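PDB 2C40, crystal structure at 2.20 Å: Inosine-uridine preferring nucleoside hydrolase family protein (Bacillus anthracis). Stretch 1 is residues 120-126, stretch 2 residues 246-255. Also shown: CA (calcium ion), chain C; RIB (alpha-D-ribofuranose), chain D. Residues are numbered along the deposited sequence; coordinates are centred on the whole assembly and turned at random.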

# COMPACT_ATOMS: atom_id res chain seq x y z
N THR A 120 35.47 7.05 0.17
CA THR A 120 34.01 7.21 0.19
C THR A 120 33.39 6.53 1.41
O THR A 120 33.88 5.52 1.86
N THR A 121 32.34 7.16 1.94
CA THR A 121 31.53 6.56 2.98
C THR A 121 30.51 5.58 2.39
O THR A 121 29.74 5.94 1.50
N LEU A 122 30.48 4.34 2.91
CA LEU A 122 29.52 3.32 2.51
C LEU A 122 28.33 3.34 3.43
O LEU A 122 28.47 3.35 4.66
N LEU A 123 27.15 3.41 2.84
CA LEU A 123 25.91 3.45 3.54
C LEU A 123 25.11 2.24 3.04
O LEU A 123 24.74 2.19 1.86
N PHE A 124 24.88 1.27 3.93
CA PHE A 124 24.12 0.08 3.62
C PHE A 124 22.90 0.03 4.55
O PHE A 124 23.02 -0.03 5.80
N THR A 125 21.71 0.00 3.91
CA THR A 125 20.48 -0.08 4.60
C THR A 125 19.70 -1.39 4.36
O THR A 125 18.64 -1.56 4.94
N GLY A 126 20.28 -2.32 3.60
CA GLY A 126 19.89 -3.71 3.56
C GLY A 126 21.03 -4.59 4.10
O GLY A 126 21.94 -4.10 4.76
N TRP A 246 14.36 3.03 10.68
CA TRP A 246 15.72 2.57 10.88
C TRP A 246 16.68 3.00 9.80
O TRP A 246 17.75 3.49 10.10
N ASP A 247 16.28 2.80 8.56
CA ASP A 247 17.12 3.15 7.42
C ASP A 247 17.28 4.68 7.23
O ASP A 247 18.36 5.16 6.90
N VAL A 248 16.19 5.42 7.47
CA VAL A 248 16.16 6.85 7.31
C VAL A 248 17.11 7.48 8.35
O VAL A 248 17.79 8.45 8.04
N LEU A 249 17.14 6.91 9.55
CA LEU A 249 17.98 7.38 10.61
C LEU A 249 19.45 7.09 10.28
O LEU A 249 20.33 7.88 10.60
N THR A 250 19.70 5.92 9.71
CA THR A 250 21.03 5.53 9.23
C THR A 250 21.55 6.53 8.21
O THR A 250 22.70 6.99 8.34
N ALA A 251 20.71 6.88 7.25
CA ALA A 251 21.03 7.85 6.19
C ALA A 251 21.20 9.26 6.73
O ALA A 251 22.07 10.00 6.27
N ALA A 252 20.38 9.63 7.74
CA ALA A 252 20.46 10.95 8.35
C ALA A 252 21.73 11.11 9.21
O ALA A 252 22.28 12.20 9.32
N PHE A 253 22.18 10.01 9.80
CA PHE A 253 23.41 9.99 10.59
C PHE A 253 24.64 10.25 9.69
O PHE A 253 25.62 10.85 10.13
N VAL A 254 24.59 9.76 8.46
CA VAL A 254 25.61 10.06 7.47
C VAL A 254 25.61 11.57 7.15
O VAL A 254 26.67 12.20 7.09
N GLY A 255 24.43 12.14 6.94
CA GLY A 255 24.30 13.56 6.66
C GLY A 255 24.52 14.47 7.85
O GLY A 255 24.96 15.60 7.68

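Strand 120-124 and helix 246-255 run nearly antiparallel, their axes 169° apart in direction and 9.1 Å apart at closest approach. The two stretches bury 306 Å², both sides summed. Side-chain direction along the strand alternates: the CA-to-CB bonds of Thr121 and Leu123 point toward the helix, those of Leu122 and Phe124 away. Thr125, just past the strand, again points toward it.

Leu123 and Thr125 each have 64 Å² covered, the largest values here. Leu123 has chi1 in t (-160°) and chi2 between wells at -148°. Its CD2 lies 3.5 Å from Thr250 CG2, its CD1 4.1 Å from Ala251 CB, and its CG 3.8 Å from Val254 CG2. One leucine thus spans the spacing of a helical turn, between residues four apart. Val254 (chi1 t, 171°) also points toward the strand, and its CG1 reaches 4.5 Å from Thr121 CG2, a looser contact that extends the apolar packing. Thr250, in m, directs its methyl at the strand while OG1 donates to Trp246 O at 2.8 Å, so the hydroxyl is satisfied within the helix.

At the other end the contact becomes polar. Thr125 (chi1 p, 62°) places CB 3.6 Å from Asp247 CG and CG2 4.2 Å from Thr250 CG2. No hydrogen bond crosses between the stretches: Thr125 O and Asp247 OD1, 3.4 Å apart, are both acceptors. The calcium ion links the two residues instead, with Thr125 O and Asp247 OD2 each 2.5 Å from CA. Asp247, with chi1 in m and CA-to-CB sideways, also brings OD1 to 2.6 Å from RIB O3. The ribose supplies O2 and O3 to the metal, at 2.4 and 2.7 Å from CA, and the oxygen of water 1 lies 2.5 Å from CA; three further ligands come from elsewhere in the structure.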

# COMPACT_ATOMS: atom_id res chain seq x y z
CB THR A 120 33.27 6.90 -1.16
OG1 THR A 120 32.14 6.02 -0.97
CG2 THR A 120 34.17 6.39 -2.21
CB THR A 121 30.78 7.62 3.80
OG1 THR A 121 31.72 8.47 4.41
CG2 THR A 121 29.92 6.98 4.94
CB LEU A 122 30.14 1.93 2.59
CG LEU A 122 31.37 1.65 1.78
CD1 LEU A 122 31.76 0.20 2.06
CD2 LEU A 122 31.10 1.88 0.31
CB LEU A 123 25.19 4.74 3.14
CG LEU A 123 24.07 5.30 4.02
CD1 LEU A 123 23.06 5.98 3.15
CD2 LEU A 123 23.43 4.33 4.95
CB PHE A 124 24.97 -1.17 3.77
CG PHE A 124 25.89 -1.45 2.61
CD1 PHE A 124 26.80 -0.52 2.17
CD2 PHE A 124 25.82 -2.64 1.91
CE1 PHE A 124 27.66 -0.76 1.07
CE2 PHE A 124 26.68 -2.90 0.83
CZ PHE A 124 27.58 -1.92 0.42
CB THR A 125 19.58 1.16 4.36
OG1 THR A 125 19.22 1.31 2.97
CG2 THR A 125 20.28 2.40 4.84
CB TRP A 246 15.76 1.07 10.92
CG TRP A 246 15.22 0.56 12.13
CD1 TRP A 246 15.80 0.58 13.35
CD2 TRP A 246 13.96 -0.09 12.28
NE1 TRP A 246 14.96 0.00 14.27
CE2 TRP A 246 13.83 -0.43 13.64
CE3 TRP A 246 12.92 -0.37 11.40
CZ2 TRP A 246 12.71 -1.08 14.16
CZ3 TRP A 246 11.79 -1.01 11.92
CH2 TRP A 246 11.70 -1.36 13.28
CB ASP A 247 16.56 2.50 6.17
CG ASP A 247 16.49 0.99 6.29
OD1 ASP A 247 17.14 0.42 7.22
OD2 ASP A 247 15.84 0.36 5.44
CB VAL A 248 14.72 7.43 7.43
CG1 VAL A 248 14.73 8.92 7.41
CG2 VAL A 248 13.85 6.96 6.27
CB LEU A 249 17.63 6.69 11.90
CG LEU A 249 18.34 7.08 13.20
CD1 LEU A 249 19.39 6.09 13.53
CD2 LEU A 249 18.88 8.53 13.23
CB THR A 250 21.00 4.11 8.60
OG1 THR A 250 20.43 3.17 9.53
CG2 THR A 250 22.38 3.65 8.22
CB ALA A 251 19.96 7.82 5.12
CB ALA A 252 19.25 11.19 9.19
CB PHE A 253 23.59 8.63 11.29
CG PHE A 253 24.79 8.55 12.18
CD1 PHE A 253 24.82 9.20 13.39
CD2 PHE A 253 25.93 7.85 11.79
CE1 PHE A 253 25.96 9.13 14.20
CE2 PHE A 253 27.05 7.81 12.59
CZ PHE A 253 27.05 8.42 13.80
CB VAL A 254 25.42 9.21 6.18
CG1 VAL A 254 26.35 9.69 5.06
CG2 VAL A 254 25.64 7.73 6.48
CA CA C . 16.22 -1.81 4.32
O5 RIB D . 15.62 -5.17 10.24
C5 RIB D . 15.21 -3.85 9.79
C4 RIB D . 15.30 -3.82 8.26
O4 RIB D . 14.30 -4.73 7.77
C3 RIB D . 15.12 -2.47 7.54
O3 RIB D . 16.42 -2.07 6.98
C2 RIB D . 13.92 -2.67 6.51
O2 RIB D . 13.96 -2.25 5.07
C1 RIB D . 13.60 -4.18 6.62
O HOH W 1 16.30 -4.19 4.96